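Local coordinates for membrane protein (Acinetobacter baumannii AB307-0294, PDB 5DL5), which probably forms a β-barrel channel of the OprD porin family through which small solutes, antibiotics among them, cross the outer membrane, at residues A[128-132]-A[133-137]; A[155-158]-A[159-162]; A[244-247]-A[248-252]. All blocks are in the same frame, centred on the assembly; numbering follows the deposited sequence.

Contact 1 of 3, residues A[128-132]-A[133-137]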
loop_
_atom_site.group_PDB
_atom_site.type_symbol
_atom_site.label_atom_id
_atom_site.label_comp_id
_atom_site.label_asym_id
_atom_site.label_seq_id
_atom_site.Cartn_x
_atom_site.Cartn_y
_atom_site.Cartn_z
ATOM N N GLN A 128 4.208 -7.251 -12.954
ATOM C CA GLN A 128 4.420 -5.862 -12.683
ATOM C C GLN A 128 3.979 -5.419 -11.322
ATOM O O GLN A 128 3.180 -6.083 -10.663
ATOM C CB GLN A 128 3.767 -4.970 -13.797
ATOM C CG GLN A 128 2.298 -5.316 -14.036
ATOM C CD GLN A 128 1.747 -4.789 -15.348
ATOM O OE1 GLN A 128 1.539 -3.614 -15.504
ATOM N NE2 GLN A 128 1.483 -5.661 -16.269
ATOM N N VAL A 129 4.561 -4.322 -10.849
ATOM C CA VAL A 129 4.141 -3.714 -9.549
ATOM C C VAL A 129 3.101 -2.604 -9.834
ATOM O O VAL A 129 3.308 -1.782 -10.725
ATOM C CB VAL A 129 5.326 -3.077 -8.888
ATOM C CG1 VAL A 129 4.974 -2.374 -7.562
ATOM C CG2 VAL A 129 6.428 -4.121 -8.586
ATOM N N LEU A 130 1.969 -2.616 -9.150
ATOM C CA LEU A 130 0.891 -1.649 -9.438
ATOM C C LEU A 130 0.743 -0.676 -8.304
ATOM O O LEU A 130 0.938 -1.001 -7.096
ATOM C CB LEU A 130 -0.477 -2.362 -9.573
ATOM C CG LEU A 130 -0.576 -3.389 -10.720
ATOM C CD1 LEU A 130 -2.027 -3.849 -10.704
ATOM C CD2 LEU A 130 -0.326 -2.713 -12.086
ATOM N N ASP A 131 0.348 0.540 -8.665
ATOM C CA ASP A 131 0.012 1.536 -7.621
ATOM C C ASP A 131 -1.318 2.275 -7.853
ATOM O O ASP A 131 -1.468 3.409 -7.484
ATOM C CB ASP A 131 1.174 2.478 -7.385
ATOM C CG ASP A 131 1.510 3.369 -8.619
ATOM O OD1 ASP A 131 0.985 3.267 -9.724
ATOM O OD2 ASP A 131 2.338 4.228 -8.432
ATOM N N LEU A 132 -2.295 1.589 -8.397
ATOM C CA LEU A 132 -3.654 2.140 -8.577
ATOM C C LEU A 132 -4.229 2.184 -7.169
ATOM O O LEU A 132 -4.033 1.241 -6.443
ATOM C CB LEU A 132 -4.432 1.214 -9.468
ATOM C CG LEU A 132 -3.714 1.004 -10.815
ATOM C CD1 LEU A 132 -4.517 0.110 -11.678
ATOM C CD2 LEU A 132 -3.537 2.323 -11.558
ATOM N N PRO A 133 -4.928 3.241 -6.788
ATOM C CA PRO A 133 -5.486 3.255 -5.469
ATOM C C PRO A 133 -6.421 2.046 -5.117
ATOM O O PRO A 133 -6.619 1.702 -3.903
ATOM C CB PRO A 133 -6.280 4.558 -5.438
ATOM C CG PRO A 133 -5.623 5.495 -6.406
ATOM C CD PRO A 133 -5.168 4.540 -7.496
ATOM N N VAL A 134 -7.099 1.569 -6.164
ATOM C CA VAL A 134 -8.034 0.403 -6.005
ATOM C C VAL A 134 -7.361 -0.950 -6.100
ATOM O O VAL A 134 -7.991 -1.956 -5.677
ATOM C CB VAL A 134 -9.248 0.413 -7.007
ATOM C CG1 VAL A 134 -10.149 1.587 -6.710
ATOM C CG2 VAL A 134 -8.752 0.384 -8.425
ATOM N N LEU A 135 -6.091 -0.996 -6.511
ATOM C CA LEU A 135 -5.367 -2.259 -6.649
ATOM C C LEU A 135 -3.881 -2.031 -6.553
ATOM O O LEU A 135 -3.261 -1.836 -7.563
ATOM C CB LEU A 135 -5.657 -2.892 -8.031
ATOM C CG LEU A 135 -5.207 -4.353 -8.192
ATOM C CD1 LEU A 135 -6.130 -5.214 -7.373
ATOM C CD2 LEU A 135 -5.292 -4.819 -9.625
ATOM N N ALA A 136 -3.372 -1.884 -5.330
ATOM C CA ALA A 136 -2.046 -1.368 -5.112
ATOM C C ALA A 136 -1.161 -2.509 -4.474
ATOM O O ALA A 136 -1.547 -3.143 -3.433
ATOM C CB ALA A 136 -2.097 -0.144 -4.192
ATOM N N SER A 137 -0.016 -2.698 -5.088
ATOM C CA SER A 137 1.012 -3.584 -4.560
ATOM C C SER A 137 1.549 -3.129 -3.247
ATOM O O SER A 137 1.970 -1.967 -3.053
ATOM C CB SER A 137 2.165 -3.683 -5.567
ATOM O OG SER A 137 1.730 -4.473 -6.638
HETATM O O HOH W 1 2.138 0.108 -4.837
#
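L130 meets both L135 and S137 where the chain doubles back on itself in a small, weakly bonded hairpin. Its side chain can be followed outward. CB lies 3.5 Å from the carbonyl oxygen of L135. CG stands anti to the carbonyl carbon (chi1 -62°), and the chain then runs out straight, so that CD1 comes to 3.6 Å from CD2 of L135, the two leucines crossing at a slant. The same CD1 is 3.9 Å from L135 O. F147 and F167 close over the pair, an apolar setting that suits branched aliphatic side chains.

The backbone of L130 is gripped on both of its polar atoms. Its N donates to OG of S137 over 3.1 Å in a nearly straight bond (169°), while its O accepts the S137 N at 2.8 Å. Serine suits this place because its short side chain brings OG to both L130 N and E145 O. Water 1 spans the L130 O and the S137 O, giving the L130 oxygen a second donor, and CG1 of V129 rests 3.7 Å from CB of S137.

The reversal itself is a type I turn, closed by L135 N to L132 O at 3.0 Å. P133 holds its second position, its phi of -56° within the narrow range the proline ring allows. P133 O accepts a hydrogen bond from Y242 OH, and V134 O one from R218 NH2, both residues lying on barrel strands. In OprD-family porins the loop between barrel strands 121-125 and 150-157 (L3) folds into the lumen, and the hairpin probably belongs to it. The chemistry implies a fold-back set by backbone bonds, a serine and a water, with leucine packing beside them in the interior.

Contact 2 of 3, residues A[155-158]-A[159-162]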
loop_
_atom_site.group_PDB
_atom_site.type_symbol
_atom_site.label_atom_id
_atom_site.label_comp_id
_atom_site.label_asym_id
_atom_site.label_seq_id
_atom_site.Cartn_x
_atom_site.Cartn_y
_atom_site.Cartn_z
ATOM N N HIS A 155 -1.395 8.763 -21.898
ATOM C CA HIS A 155 -1.167 10.148 -21.676
ATOM C C HIS A 155 -1.422 10.951 -22.928
ATOM O O HIS A 155 -0.696 11.917 -23.160
ATOM C CB HIS A 155 0.246 10.356 -21.259
ATOM C CG HIS A 155 0.650 9.675 -20.008
ATOM N ND1 HIS A 155 1.881 9.068 -19.878
ATOM C CD2 HIS A 155 0.048 9.576 -18.794
ATOM C CE1 HIS A 155 2.012 8.584 -18.650
ATOM N NE2 HIS A 155 0.921 8.904 -17.964
ATOM N N GLU A 156 -2.445 10.616 -23.715
ATOM C CA GLU A 156 -2.722 11.347 -24.970
ATOM C C GLU A 156 -3.210 12.786 -24.679
ATOM O O GLU A 156 -3.104 13.609 -25.546
ATOM C CB GLU A 156 -3.759 10.625 -25.889
ATOM C CG GLU A 156 -3.395 9.171 -26.290
ATOM C CD GLU A 156 -2.106 9.053 -27.135
ATOM O OE1 GLU A 156 -1.681 10.078 -27.741
ATOM O OE2 GLU A 156 -1.503 7.929 -27.268
ATOM N N ILE A 157 -3.732 13.081 -23.477
ATOM C CA ILE A 157 -4.134 14.493 -23.071
ATOM C C ILE A 157 -3.216 14.969 -21.991
ATOM O O ILE A 157 -2.991 14.256 -20.986
ATOM C CB ILE A 157 -5.587 14.526 -22.628
ATOM C CG1 ILE A 157 -6.458 14.185 -23.824
ATOM C CG2 ILE A 157 -5.976 15.891 -22.083
ATOM C CD1 ILE A 157 -7.323 13.005 -23.551
ATOM N N LYS A 158 -2.602 16.141 -22.210
ATOM C CA LYS A 158 -1.588 16.610 -21.305
ATOM C C LYS A 158 -2.190 16.623 -19.867
ATOM O O LYS A 158 -3.366 16.954 -19.703
ATOM C CB LYS A 158 -1.159 18.056 -21.667
ATOM C CG LYS A 158 -0.431 18.227 -22.992
ATOM C CD LYS A 158 1.100 18.068 -22.896
ATOM C CE LYS A 158 1.601 16.714 -23.405
ATOM N NZ LYS A 158 2.904 16.394 -22.778
ATOM N N ASN A 159 -1.389 16.175 -18.907
ATOM C CA ASN A 159 -1.724 16.221 -17.493
ATOM C C ASN A 159 -2.867 15.313 -17.083
ATOM O O ASN A 159 -3.317 15.421 -15.929
ATOM C CB ASN A 159 -2.118 17.635 -17.066
ATOM C CG ASN A 159 -1.181 18.692 -17.605
ATOM O OD1 ASN A 159 -1.644 19.673 -18.244
ATOM N ND2 ASN A 159 0.113 18.542 -17.325
ATOM N N LEU A 160 -3.347 14.493 -18.033
ATOM C CA LEU A 160 -4.311 13.478 -17.765
ATOM C C LEU A 160 -3.724 12.111 -18.025
ATOM O O LEU A 160 -3.291 11.853 -19.175
ATOM C CB LEU A 160 -5.502 13.683 -18.667
ATOM C CG LEU A 160 -6.537 12.524 -18.490
ATOM C CD1 LEU A 160 -7.438 12.741 -17.251
ATOM C CD2 LEU A 160 -7.342 12.531 -19.688
ATOM N N GLU A 161 -3.815 11.232 -17.028
ATOM C CA GLU A 161 -3.478 9.845 -17.167
ATOM C C GLU A 161 -4.700 8.947 -17.045
ATOM O O GLU A 161 -5.485 9.114 -16.104
ATOM C CB GLU A 161 -2.455 9.410 -16.129
ATOM C CG GLU A 161 -1.978 7.983 -16.341
ATOM C CD GLU A 161 -0.994 7.531 -15.261
ATOM O OE1 GLU A 161 -1.390 7.396 -14.074
ATOM O OE2 GLU A 161 0.208 7.394 -15.555
ATOM N N VAL A 162 -4.920 8.120 -18.047
ATOM C CA VAL A 162 -6.018 7.167 -18.078
ATOM C C VAL A 162 -5.415 5.782 -18.118
ATOM O O VAL A 162 -4.459 5.517 -18.884
ATOM C CB VAL A 162 -6.972 7.410 -19.275
ATOM C CG1 VAL A 162 -7.986 6.326 -19.331
ATOM C CG2 VAL A 162 -7.680 8.761 -19.261
HETATM O O HOH W 2 -4.259 11.179 -21.329
#
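H155 reaches across the turn to E161, and the two side chains run alongside each other in one direction. NE2 donates to OE2 of E161 over 2.9 Å (150°), meeting that oxygen on the anti side, somewhat out of the carboxylate plane. Ring and carboxylate are only 15° apart in plane, and the ring edge runs along the glutamate, with CD2 of H155 3.6 Å from CG of E161. ND1 bonds to E17 near the N-terminus, just after the His-tag; with a carboxylate at each nitrogen the imidazole may be protonated. At I157 the backbone N gives its hydrogen to water 2 at 2.9 Å; the water also lies very close to L160 O, its bonding there doubtful. The I157 side chain lies alongside that of L160, CD1 to CD2 3.9 Å. I157 also opens the type II turn, its O accepting L160 N at 3.0 Å. K158 takes the second place, and N159 the third, where asparagine readily tolerates the positive phi (68°). The turn joins barrel strands 150-157 and 160-171 and is probably periplasmic, as expected from the family topology. Strand 121-125 pairs with the first of them, and strand 190-200 with the second, where Y197 packs on L160.

Contact 3 of 3, residues A[244-247]-A[248-252]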
loop_
_atom_site.group_PDB
_atom_site.type_symbol
_atom_site.label_atom_id
_atom_site.label_comp_id
_atom_site.label_asym_id
_atom_site.label_seq_id
_atom_site.Cartn_x
_atom_site.Cartn_y
_atom_site.Cartn_z
ATOM N N THR A 244 -17.036 0.043 -1.669
ATOM C CA THR A 244 -16.783 -1.361 -1.973
ATOM C C THR A 244 -18.007 -2.198 -1.784
ATOM O O THR A 244 -18.671 -2.187 -0.750
ATOM C CB THR A 244 -15.684 -1.935 -1.046
ATOM O OG1 THR A 244 -14.546 -1.122 -1.123
ATOM C CG2 THR A 244 -15.284 -3.449 -1.461
ATOM N N LYS A 245 -18.333 -2.972 -2.785
ATOM C CA LYS A 245 -19.356 -3.976 -2.695
ATOM C C LYS A 245 -18.678 -5.330 -2.789
ATOM O O LYS A 245 -18.029 -5.686 -3.816
ATOM C CB LYS A 245 -20.406 -3.846 -3.815
ATOM C CG LYS A 245 -21.582 -4.751 -3.526
ATOM C CD LYS A 245 -22.720 -4.555 -4.518
ATOM C CE LYS A 245 -22.236 -4.996 -5.910
ATOM N NZ LYS A 245 -23.295 -5.629 -6.748
ATOM N N PHE A 246 -18.800 -6.053 -1.708
ATOM C CA PHE A 246 -18.257 -7.383 -1.605
ATOM C C PHE A 246 -19.277 -8.352 -2.074
ATOM O O PHE A 246 -20.465 -8.299 -1.667
ATOM C CB PHE A 246 -17.883 -7.736 -0.118
ATOM C CG PHE A 246 -16.746 -6.960 0.402
ATOM C CD1 PHE A 246 -15.433 -7.391 0.192
ATOM C CD2 PHE A 246 -16.944 -5.811 1.083
ATOM C CE1 PHE A 246 -14.360 -6.651 0.695
ATOM C CE2 PHE A 246 -15.882 -5.065 1.611
ATOM C CZ PHE A 246 -14.569 -5.491 1.404
ATOM N N ASP A 247 -18.811 -9.273 -2.905
ATOM C CA ASP A 247 -19.725 -10.394 -3.491
ATOM C C ASP A 247 -20.093 -11.299 -2.303
ATOM O O ASP A 247 -19.314 -11.420 -1.280
ATOM C CB ASP A 247 -18.862 -11.178 -4.496
ATOM C CG ASP A 247 -19.618 -12.170 -5.402
ATOM O OD1 ASP A 247 -20.015 -11.745 -6.530
ATOM O OD2 ASP A 247 -19.631 -13.423 -5.109
ATOM N N ALA A 248 -21.203 -11.983 -2.454
ATOM C CA ALA A 248 -21.744 -12.948 -1.466
ATOM C C ALA A 248 -20.735 -14.011 -1.114
ATOM O O ALA A 248 -20.637 -14.375 0.041
ATOM C CB ALA A 248 -23.011 -13.611 -1.991
ATOM N N ASN A 249 -19.924 -14.441 -2.086
ATOM C CA ASN A 249 -18.840 -15.406 -1.840
ATOM C C ASN A 249 -17.485 -14.825 -1.530
ATOM O O ASN A 249 -16.515 -15.542 -1.498
ATOM C CB ASN A 249 -18.665 -16.306 -3.074
ATOM C CG ASN A 249 -19.971 -16.939 -3.491
ATOM O OD1 ASN A 249 -20.232 -17.131 -4.681
ATOM N ND2 ASN A 249 -20.830 -17.199 -2.533
ATOM N N ALA A 250 -17.395 -13.535 -1.309
ATOM C CA ALA A 250 -16.138 -12.973 -0.907
ATOM C C ALA A 250 -15.762 -13.256 0.539
ATOM O O ALA A 250 -16.595 -13.597 1.338
ATOM C CB ALA A 250 -16.144 -11.478 -1.133
ATOM N N HIS A 251 -14.490 -13.009 0.843
ATOM C CA HIS A 251 -13.936 -13.158 2.129
ATOM C C HIS A 251 -13.932 -11.831 2.849
ATOM O O HIS A 251 -13.342 -10.851 2.376
ATOM C CB HIS A 251 -12.514 -13.712 2.011
ATOM C CG HIS A 251 -12.479 -15.146 1.651
ATOM N ND1 HIS A 251 -12.308 -15.605 0.354
ATOM C CD2 HIS A 251 -12.560 -16.243 2.431
ATOM C CE1 HIS A 251 -12.309 -16.918 0.353
ATOM N NE2 HIS A 251 -12.410 -17.322 1.603
ATOM N N THR A 252 -14.595 -11.794 3.995
ATOM C CA THR A 252 -14.574 -10.573 4.867
ATOM C C THR A 252 -14.476 -11.072 6.318
ATOM O O THR A 252 -14.606 -12.302 6.537
ATOM C CB THR A 252 -15.909 -9.773 4.746
ATOM O OG1 THR A 252 -17.046 -10.615 4.994
ATOM C CG2 THR A 252 -16.062 -9.129 3.446
#
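F246 and T252 pack against each other beside a type I β turn that runs from D247 to A250, at the point where barrel strand 233-246 gives way to a long loop. An Asx turn is built into the same residues.

The tight part is the aromatic ring. CG2 of T252 sits over one face, 3.9 Å from the ring centroid and 17° off the normal, a CH-π contact. On the opposite face lies CG2 of T244, displaced toward the rim, so two threonine methyls hold the phenyl group between them. A250 comes up near the ring edge, its CB 4.2 Å from CB of F246, and its bare methyl fills this place beside the ring. Threonine suits its place because it has two kinds of branch: while the methyl packs on F246, OG1 bonds to Y263 OH.

The looser, more exposed side is the turn. A250 N donates to D247 O over 2.9 Å, closing the type I turn, and N249 lies at the surface, its CB 3.7 Å from OD2 of D247. What orders this side is D247, an aspartate short enough to fold back onto its own turn. With CG anti to the backbone N (chi1 -169°), the carboxylate reaches the N249 amide, and N249 N donates to D247 OD2 at 3.2 Å, meeting the oxygen on its anti side and tilted from the carboxylate plane.

Contact 1 is the buried one, nearest the middle of the chain, while contact 2 lies at the surface and contact 3 is partly buried. Contacts 2 and 3 both involve strands of the barrel wall, contact 2 at a short turn between neighbouring strands, contact 3 where a strand runs into a long loop; their centres are about 33 Å apart. The hairpin of contact 1 is not part of the wall but packs against it, probably from within, touching strand 160-171 of contact 2 and bonding to Y242 on strand 233-246 of contact 3. Chemistry follows place: leucines and a bridging water inside, a histidine-carboxylate pair at the surface turn, and a CH-π contact beside an aspartate-braced turn at the loop.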